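Local structure of cryptochrome DASH, chloroplastic/mitochondrial (Arabidopsis thaliana, 2VTB) at residues B[14-19]-B[253-258]; B[48-53]-B[141-146]; B[206-211]-B[299-304]. The protein binds FAD and a methenyltetrahydrofolate chromophore, binds DNA without sequence specificity, repairs cyclobutane pyrimidine dimers in single-stranded DNA, and may act as a photoreceptor. All coordinates share one frame; numbering follows the deposited sequence.

Contact 1: residues B[14-19]-B[253-258]; sequences EEIDSV and ESAGVG
Ile16 against Ser254 and Val19 against Gly258 mark where helix 13-27 crosses helix 253-266: the axes of the two short segments approach to 8.5 Å at 80°, almost a right angle, and Ile16 CA lies 5.6 Å from Gly258 CA. No hydrogen bond spans the crossing, so the evidence for the interface is steric: 227 Å² of buried surface, summed over both sides, carried by Ile16 and Val19 from one helix and by backbone and short side chains from the other. Ile16 divides its two branches between neighbouring residues. Its CG2, anti to the backbone N, presses on the first turn of helix 253-266 and comes within 3.5 Å of Ser254 CB, closer than carbon atoms usually pack. The same methyl is 3.4 Å from the carbonyl carbon of Ser254. The longer branch runs out extended, with chi2 at 172°, and its CD1 settles 4.2 Å from Ala255 CB. Each of these helices follows a strand of a small two-stranded parallel sheet, 5-8 beside 246-249, so the N-terminal arm of the chain is joined to the later segment first through strands and then through this helix crossing. One turn along, Val19 CG1 rests 4.1 Å from Gly258 CA; since glycine carries no side chain, the methyl meets the bare backbone, and Val257 O lies at a similar distance. The hydroxyl of Ser254 turns from the interface to helix 93-111, where Asp105 and Asn109 hold it, leaving its CB to Ile16. On the outer face of helix 13-27, Ser18 OG bonds to Glu14 O at 3.0 Å, an oxygen that also accepts the helical bond from Ser18 N.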
loop_
_atom_site.group_PDB
_atom_site.type_symbol
_atom_site.label_atom_id
_atom_site.label_comp_id
_atom_site.label_asym_id
_atom_site.label_seq_id
_atom_site.Cartn_x
_atom_site.Cartn_y
_atom_site.Cartn_z
ATOM N N GLU B 14 -29.701 25.264 20.904
ATOM C CA GLU B 14 -29.021 26.087 21.910
ATOM C C GLU B 14 -28.303 25.264 22.976
ATOM O O GLU B 14 -27.237 25.658 23.450
ATOM C CB GLU B 14 -30.006 27.052 22.573
ATOM C CG GLU B 14 -29.873 28.473 22.094
ATOM C CD GLU B 14 -30.227 28.666 20.628
ATOM O OE1 GLU B 14 -29.355 29.149 19.862
ATOM O OE2 GLU B 14 -31.381 28.351 20.254
ATOM N N GLU B 15 -28.897 24.143 23.371
ATOM C CA GLU B 15 -28.221 23.183 24.248
ATOM C C GLU B 15 -26.965 22.612 23.580
ATOM O O GLU B 15 -25.929 22.448 24.229
ATOM C CB GLU B 15 -29.169 22.044 24.629
ATOM C CG GLU B 15 -30.226 22.442 25.644
ATOM C CD GLU B 15 -31.208 21.321 25.922
ATOM O OE1 GLU B 15 -31.782 20.768 24.954
ATOM O OE2 GLU B 15 -31.403 20.999 27.114
ATOM N N ILE B 16 -27.064 22.314 22.289
ATOM C CA ILE B 16 -25.911 21.821 21.510
ATOM C C ILE B 16 -24.765 22.835 21.527
ATOM O O ILE B 16 -23.613 22.470 21.740
ATOM C CB ILE B 16 -26.299 21.493 20.047
ATOM C CG1 ILE B 16 -27.194 20.249 19.999
ATOM C CG2 ILE B 16 -25.049 21.265 19.185
ATOM C CD1 ILE B 16 -27.778 19.965 18.633
ATOM N N ASP B 17 -25.099 24.111 21.330
ATOM C CA ASP B 17 -24.102 25.183 21.356
ATOM C C ASP B 17 -23.403 25.269 22.697
ATOM O O ASP B 17 -22.184 25.395 22.759
ATOM C CB ASP B 17 -24.752 26.530 21.060
ATOM C CG ASP B 17 -25.277 26.619 19.659
ATOM O OD1 ASP B 17 -24.643 26.035 18.750
ATOM O OD2 ASP B 17 -26.321 27.274 19.469
ATOM N N SER B 18 -24.193 25.210 23.764
ATOM C CA SER B 18 -23.675 25.286 25.125
ATOM C C SER B 18 -22.717 24.132 25.419
ATOM O O SER B 18 -21.621 24.344 25.934
ATOM C CB SER B 18 -24.838 25.286 26.121
ATOM O OG SER B 18 -25.691 26.404 25.906
ATOM N N VAL B 19 -23.123 22.915 25.068
ATOM C CA VAL B 19 -22.295 21.726 25.302
ATOM C C VAL B 19 -20.996 21.779 24.485
ATOM O O VAL B 19 -19.925 21.449 24.996
ATOM C CB VAL B 19 -23.072 20.412 24.997
ATOM C CG1 VAL B 19 -22.183 19.200 25.199
ATOM C CG2 VAL B 19 -24.310 20.306 25.879
ATOM N N GLU B 253 -20.072 18.704 14.001
ATOM C CA GLU B 253 -19.248 18.490 15.189
ATOM C C GLU B 253 -19.958 18.874 16.484
ATOM O O GLU B 253 -19.847 18.159 17.482
ATOM C CB GLU B 253 -17.934 19.274 15.062
ATOM C CG GLU B 253 -17.067 19.275 16.320
ATOM C CD GLU B 253 -15.709 19.912 16.099
ATOM O OE1 GLU B 253 -15.595 20.819 15.238
ATOM O OE2 GLU B 253 -14.752 19.507 16.790
ATOM N N SER B 254 -20.686 19.990 16.485
ATOM C CA SER B 254 -21.377 20.424 17.698
ATOM C C SER B 254 -22.381 19.363 18.156
ATOM O O SER B 254 -22.382 18.965 19.322
ATOM C CB SER B 254 -22.060 21.776 17.493
ATOM O OG SER B 254 -21.130 22.732 17.011
ATOM N N ALA B 255 -23.212 18.892 17.234
ATOM C CA ALA B 255 -24.188 17.849 17.552
ATOM C C ALA B 255 -23.503 16.543 17.996
ATOM O O ALA B 255 -23.976 15.874 18.912
ATOM C CB ALA B 255 -25.100 17.603 16.365
ATOM N N GLY B 256 -22.391 16.201 17.344
ATOM C CA GLY B 256 -21.625 14.997 17.666
ATOM C C GLY B 256 -21.082 14.996 19.084
ATOM O O GLY B 256 -21.235 14.014 19.813
ATOM N N VAL B 257 -20.455 16.100 19.484
ATOM C CA VAL B 257 -19.950 16.224 20.855
ATOM C C VAL B 257 -21.109 16.318 21.859
ATOM O O VAL B 257 -20.970 15.912 23.017
ATOM C CB VAL B 257 -18.957 17.400 21.018
ATOM C CG1 VAL B 257 -17.821 17.264 20.004
ATOM C CG2 VAL B 257 -19.658 18.773 20.906
ATOM N N GLY B 258 -22.252 16.820 21.392
ATOM C CA GLY B 258 -23.484 16.801 22.169
ATOM C C GLY B 258 -23.974 15.395 22.492
ATOM O O GLY B 258 -24.411 15.129 23.608
#

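Contact 2: residues B[48-53]-B[141-146]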
loop_
_atom_site.group_PDB
_atom_site.type_symbol
_atom_site.label_atom_id
_atom_site.label_comp_id
_atom_site.label_asym_id
_atom_site.label_seq_id
_atom_site.Cartn_x
_atom_site.Cartn_y
_atom_site.Cartn_z
ATOM N N ARG B 48 -12.021 16.750 3.895
ATOM C CA ARG B 48 -12.750 15.684 3.210
ATOM C C ARG B 48 -13.736 15.039 4.192
ATOM O O ARG B 48 -14.839 15.550 4.360
ATOM C CB ARG B 48 -11.771 14.678 2.609
ATOM C CG ARG B 48 -10.825 15.296 1.584
ATOM C CD ARG B 48 -9.540 14.488 1.436
ATOM N NE ARG B 48 -9.653 13.447 0.438
ATOM C CZ ARG B 48 -8.736 12.514 0.207
ATOM N NH1 ARG B 48 -8.942 11.636 -0.759
ATOM N NH2 ARG B 48 -7.624 12.444 0.932
ATOM N N ASN B 49 -13.350 13.950 4.861
ATOM C CA ASN B 49 -14.206 13.360 5.900
ATOM C C ASN B 49 -13.602 13.557 7.286
ATOM O O ASN B 49 -13.490 12.627 8.085
ATOM C CB ASN B 49 -14.507 11.895 5.580
ATOM C CG ASN B 49 -15.674 11.756 4.622
ATOM O OD1 ASN B 49 -16.825 12.021 4.982
ATOM N ND2 ASN B 49 -15.382 11.382 3.392
ATOM N N ASP B 50 -13.227 14.806 7.550
ATOM C CA ASP B 50 -12.584 15.191 8.797
ATOM C C ASP B 50 -13.143 16.534 9.246
ATOM O O ASP B 50 -12.396 17.449 9.601
ATOM C CB ASP B 50 -11.056 15.234 8.628
ATOM C CG ASP B 50 -10.602 16.145 7.493
ATOM O OD1 ASP B 50 -11.444 16.596 6.681
ATOM O OD2 ASP B 50 -9.376 16.388 7.407
ATOM N N LEU B 51 -14.470 16.625 9.239
ATOM C CA LEU B 51 -15.176 17.895 9.367
ATOM C C LEU B 51 -15.345 18.284 10.833
ATOM O O LEU B 51 -16.459 18.271 11.377
ATOM C CB LEU B 51 -16.532 17.818 8.659
ATOM C CG LEU B 51 -16.512 17.400 7.184
ATOM C CD1 LEU B 51 -17.947 17.382 6.615
ATOM C CD2 LEU B 51 -15.605 18.295 6.325
ATOM N N ARG B 52 -14.216 18.638 11.447
ATOM C CA ARG B 52 -14.147 19.050 12.841
ATOM C C ARG B 52 -12.927 19.942 13.071
ATOM O O ARG B 52 -11.959 19.916 12.293
ATOM C CB ARG B 52 -14.037 17.822 13.753
ATOM C CG ARG B 52 -12.721 17.060 13.593
ATOM C CD ARG B 52 -12.580 15.857 14.520
ATOM N NE ARG B 52 -11.234 15.287 14.400
ATOM C CZ ARG B 52 -10.829 14.467 13.428
ATOM N NH1 ARG B 52 -11.658 14.059 12.471
ATOM N NH2 ARG B 52 -9.577 14.036 13.422
ATOM N N VAL B 53 -12.969 20.700 14.157
ATOM C CA VAL B 53 -11.800 21.404 14.660
ATOM C C VAL B 53 -11.057 20.586 15.725
ATOM O O VAL B 53 -9.834 20.501 15.682
ATOM C CB VAL B 53 -12.173 22.798 15.206
ATOM C CG1 VAL B 53 -10.931 23.512 15.744
ATOM C CG2 VAL B 53 -12.812 23.621 14.105
ATOM N N PHE B 141 -2.561 20.893 3.082
ATOM C CA PHE B 141 -2.666 19.838 4.088
ATOM C C PHE B 141 -4.009 19.135 3.980
ATOM O O PHE B 141 -5.031 19.773 3.712
ATOM C CB PHE B 141 -2.494 20.400 5.503
ATOM C CG PHE B 141 -1.065 20.723 5.858
ATOM C CD1 PHE B 141 -0.232 19.751 6.399
ATOM C CD2 PHE B 141 -0.561 21.992 5.653
ATOM C CE1 PHE B 141 1.091 20.048 6.723
ATOM C CE2 PHE B 141 0.754 22.299 5.979
ATOM C CZ PHE B 141 1.580 21.328 6.510
ATOM N N ALA B 142 -3.994 17.824 4.206
ATOM C CA ALA B 142 -5.208 17.005 4.203
ATOM C C ALA B 142 -4.964 15.690 4.942
ATOM O O ALA B 142 -3.807 15.285 5.135
ATOM C CB ALA B 142 -5.654 16.729 2.766
ATOM N N HIS B 143 -6.047 15.023 5.345
ATOM C CA HIS B 143 -5.944 13.676 5.909
ATOM C C HIS B 143 -5.790 12.640 4.799
ATOM O O HIS B 143 -6.404 12.756 3.736
ATOM C CB HIS B 143 -7.141 13.326 6.803
ATOM C CG HIS B 143 -7.005 13.837 8.206
ATOM N ND1 HIS B 143 -7.712 14.923 8.674
ATOM C CD2 HIS B 143 -6.218 13.431 9.232
ATOM C CE1 HIS B 143 -7.380 15.154 9.932
ATOM N NE2 HIS B 143 -6.475 14.264 10.296
ATOM N N LYS B 144 -4.946 11.644 5.061
ATOM C CA LYS B 144 -4.743 10.500 4.173
ATOM C C LYS B 144 -5.956 9.571 4.199
ATOM O O LYS B 144 -6.463 9.244 5.264
ATOM C CB LYS B 144 -3.505 9.712 4.635
ATOM C CG LYS B 144 -3.084 8.544 3.735
ATOM C CD LYS B 144 -2.376 9.023 2.473
ATOM C CE LYS B 144 -2.053 7.873 1.526
ATOM N NZ LYS B 144 -3.279 7.330 0.882
ATOM N N GLU B 145 -6.397 9.131 3.024
ATOM C CA GLU B 145 -7.438 8.114 2.926
ATOM C C GLU B 145 -6.831 6.791 2.462
ATOM O O GLU B 145 -5.627 6.716 2.190
ATOM C CB GLU B 145 -8.548 8.590 1.990
ATOM C CG GLU B 145 -9.370 9.720 2.585
ATOM C CD GLU B 145 -10.392 9.233 3.603
ATOM O OE1 GLU B 145 -10.293 8.073 4.052
ATOM O OE2 GLU B 145 -11.310 10.008 3.936
ATOM N N THR B 146 -7.653 5.744 2.410
ATOM C CA THR B 146 -7.148 4.388 2.185
ATOM C C THR B 146 -7.687 3.691 0.930
ATOM O O THR B 146 -6.984 2.843 0.363
ATOM C CB THR B 146 -7.419 3.478 3.411
ATOM O OG1 THR B 146 -8.825 3.386 3.646
ATOM C CG2 THR B 146 -6.750 4.025 4.657
HETATM O O HOH W 1 -10.847 12.524 5.206
HETATM O O HOH W 2 -8.499 16.225 4.869
#
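His143 and Asp50 form the tight, buried part of this contact. His143 ND1 donates to Asp50 OD2 over 2.6 Å with an N-H...O angle of 175°; the oxygen lies in the plane of the imidazole and accepts the N-H through its anti lone pair. Carboxylate and ring stand 77° apart. Asp50 holds CG in the crowded position between backbone N and carbonyl carbon (chi1 55°), from where OD1 accepts Arg48 N at 2.8 Å. A water then ties OD2 to His143 N, with 2.7 Å to Asp50 OD2, so both carboxylate oxygens are engaged and the rotation of the group is fixed. The other side is looser. Glu145 CG lies over one face of the Arg48 guanidinium, 3.6 Å from NH2, while the bond from Arg48 NH2 to His143 O is weak; that NH2 has its stronger partner in Glu154. Glu145 OE1 pairs with Arg334, and OE2 is linked through a water to Asn49 N, besides a loose 4.1 Å contact between Glu145 OE2 and Asn49 CB. Strands 42-47 and 137-143 are neighbours in the parallel 3-2-1-4-5 sheet, and the contact joins the loop leaving strand 42-47 to the C-terminal end of 137-143, the topological switch point where ligand sites of Rossmann-like folds commonly open; here the side chain of Asn49 is about 7 Å from a bound MHF, the folate chromophore.

Contact 3: residues B[206-211]-B[299-304]; sequences CSIRSS and SPRFIY
The first turn of helix 300-313, with Ser299 at the N-cap position, receives loop 206-211 against Arg301 and Tyr304. Ile208 CD1 stands over the centre of the Tyr304 ring, 3.7 Å from its centroid and 1° off the normal, a CH-pi contact of almost axial geometry. Its other methyl, CG2, reaches the rim at Tyr304 CD2, 3.5 Å away. The ring comes out to meet the isoleucine because Tyr304 carries CG anti to the backbone N (chi1 177°). This loop follows helix 195-205 and begins the long connection out of the alpha/beta domain, consistent with the interdomain linker of photolyases, which runs along the helical FAD-binding part. Further on, the aliphatic stem of Arg301 packs against the loop backbone, its CD 3.5 Å from Arg209 O. Arg209 and Arg301 run side by side in the same direction with guanidinium planes 8° apart; an acid answers each, Asp183 for Arg209 and Asp55 for Arg301. A water bridges the two backbones, donating to Arg209 O at 2.6 Å and to Arg301 O at 3.0 Å. Ser211 CB lies 4.3 Å from Arg301 CB, while its hydroxyl bonds to Glu305.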
loop_
_atom_site.group_PDB
_atom_site.type_symbol
_atom_site.label_atom_id
_atom_site.label_comp_id
_atom_site.label_asym_id
_atom_site.label_seq_id
_atom_site.Cartn_x
_atom_site.Cartn_y
_atom_site.Cartn_z
ATOM N N CYS B 206 0.666 -1.305 22.195
ATOM C CA CYS B 206 0.478 0.091 21.773
ATOM C C CYS B 206 -0.176 0.950 22.837
ATOM O O CYS B 206 -0.964 0.457 23.650
ATOM C CB CYS B 206 -0.391 0.170 20.515
ATOM S SG CYS B 206 0.202 -0.815 19.167
ATOM N N SER B 207 0.151 2.240 22.804
ATOM C CA SER B 207 -0.557 3.252 23.572
ATOM C C SER B 207 -1.483 4.021 22.639
ATOM O O SER B 207 -1.177 4.205 21.455
ATOM C CB SER B 207 0.431 4.231 24.215
ATOM O OG SER B 207 1.295 3.560 25.116
ATOM N N ILE B 208 -2.616 4.465 23.169
ATOM C CA ILE B 208 -3.493 5.373 22.440
ATOM C C ILE B 208 -2.970 6.778 22.713
ATOM O O ILE B 208 -2.733 7.142 23.866
ATOM C CB ILE B 208 -4.969 5.222 22.880
ATOM C CG1 ILE B 208 -5.467 3.802 22.570
ATOM C CG2 ILE B 208 -5.847 6.257 22.190
ATOM C CD1 ILE B 208 -6.803 3.446 23.207
ATOM N N ARG B 209 -2.749 7.557 21.660
ATOM C CA ARG B 209 -2.195 8.894 21.830
ATOM C C ARG B 209 -3.237 9.808 22.455
ATOM O O ARG B 209 -4.439 9.601 22.276
ATOM C CB ARG B 209 -1.748 9.473 20.486
ATOM C CG ARG B 209 -0.597 8.735 19.825
ATOM C CD ARG B 209 -0.285 9.336 18.470
ATOM N NE ARG B 209 0.838 8.655 17.831
ATOM C CZ ARG B 209 1.447 9.072 16.719
ATOM N NH1 ARG B 209 1.067 10.185 16.100
ATOM N NH2 ARG B 209 2.460 8.373 16.229
ATOM N N SER B 210 -2.766 10.813 23.192
ATOM C CA SER B 210 -3.627 11.900 23.657
ATOM C C SER B 210 -4.174 12.624 22.438
ATOM O O SER B 210 -3.506 12.682 21.408
ATOM C CB SER B 210 -2.829 12.890 24.510
ATOM O OG SER B 210 -2.388 12.280 25.705
ATOM N N SER B 211 -5.382 13.170 22.544
ATOM C CA SER B 211 -5.938 13.971 21.455
ATOM C C SER B 211 -5.109 15.244 21.286
ATOM O O SER B 211 -4.579 15.790 22.254
ATOM C CB SER B 211 -7.407 14.325 21.706
ATOM O OG SER B 211 -7.549 15.214 22.801
ATOM N N SER B 299 -13.727 12.252 16.783
ATOM C CA SER B 299 -12.617 11.320 16.578
ATOM C C SER B 299 -12.524 10.329 17.734
ATOM O O SER B 299 -12.923 10.647 18.848
ATOM C CB SER B 299 -11.302 12.091 16.427
ATOM O OG SER B 299 -10.999 12.815 17.608
ATOM N N PRO B 300 -12.010 9.115 17.469
ATOM C CA PRO B 300 -11.857 8.119 18.539
ATOM C C PRO B 300 -10.889 8.464 19.682
ATOM O O PRO B 300 -11.094 7.992 20.798
ATOM C CB PRO B 300 -11.405 6.855 17.798
ATOM C CG PRO B 300 -10.916 7.299 16.494
ATOM C CD PRO B 300 -11.615 8.585 16.155
ATOM N N ARG B 301 -9.851 9.263 19.427
ATOM C CA ARG B 301 -8.946 9.678 20.513
ATOM C C ARG B 301 -9.658 10.563 21.537
ATOM O O ARG B 301 -9.404 10.458 22.737
ATOM C CB ARG B 301 -7.707 10.392 19.976
ATOM C CG ARG B 301 -6.730 9.453 19.309
ATOM C CD ARG B 301 -5.430 10.125 18.938
ATOM N NE ARG B 301 -5.615 11.259 18.038
ATOM C CZ ARG B 301 -4.797 11.583 17.039
ATOM N NH1 ARG B 301 -3.714 10.857 16.772
ATOM N NH2 ARG B 301 -5.065 12.652 16.291
ATOM N N PHE B 302 -10.536 11.435 21.050
ATOM C CA PHE B 302 -11.388 12.258 21.908
ATOM C C PHE B 302 -12.386 11.389 22.683
ATOM O O PHE B 302 -12.580 11.575 23.887
ATOM C CB PHE B 302 -12.110 13.310 21.059
ATOM C CG PHE B 302 -13.353 13.874 21.702
ATOM C CD1 PHE B 302 -13.266 14.766 22.766
ATOM C CD2 PHE B 302 -14.610 13.518 21.230
ATOM C CE1 PHE B 302 -14.419 15.288 23.347
ATOM C CE2 PHE B 302 -15.763 14.037 21.806
ATOM C CZ PHE B 302 -15.666 14.922 22.867
ATOM N N ILE B 303 -12.993 10.424 21.999
ATOM C CA ILE B 303 -13.918 9.490 22.650
ATOM C C ILE B 303 -13.215 8.695 23.754
ATOM O O ILE B 303 -13.756 8.543 24.851
ATOM C CB ILE B 303 -14.581 8.526 21.647
ATOM C CG1 ILE B 303 -15.418 9.314 20.633
ATOM C CG2 ILE B 303 -15.472 7.507 22.391
ATOM C CD1 ILE B 303 -15.994 8.476 19.501
ATOM N N TYR B 304 -12.005 8.212 23.477
ATOM C CA TYR B 304 -11.217 7.514 24.498
ATOM C C TYR B 304 -10.942 8.388 25.737
ATOM O O TYR B 304 -11.040 7.909 26.867
ATOM C CB TYR B 304 -9.908 6.984 23.906
ATOM C CG TYR B 304 -8.996 6.319 24.919
ATOM C CD1 TYR B 304 -9.422 5.217 25.652
ATOM C CD2 TYR B 304 -7.705 6.794 25.141
ATOM C CE1 TYR B 304 -8.584 4.607 26.589
ATOM C CE2 TYR B 304 -6.861 6.191 26.071
ATOM C CZ TYR B 304 -7.306 5.102 26.789
ATOM O OH TYR B 304 -6.472 4.512 27.708
HETATM O O HOH W 3 -6.663 9.793 23.699
#

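How the contacts relate
Contacts 1 and 2 meet through Glu253, whose OE1 lies 2.8 Å from Val53 N, a probable hydrogen bond, with centres about 21 Å apart; contact 2 is nested within the loop that contact 1 closes. Contact 3 touches both: Phe302 CE2 packs 4.2 Å from Val257 CG1 of contact 1, and Ser299 CB sits 3.8 Å from Arg52 NE of contact 2, whose centre is about 16 Å from its own. None of the three lies against the flavin cofactor: the side chains of Ala255, Asn49 and Tyr304 are about 14, 11 and 12 Å from it, while a bound MHF is about 7 Å from the side chain of Asn49. Contacts 1 and 3 alternate along the chain.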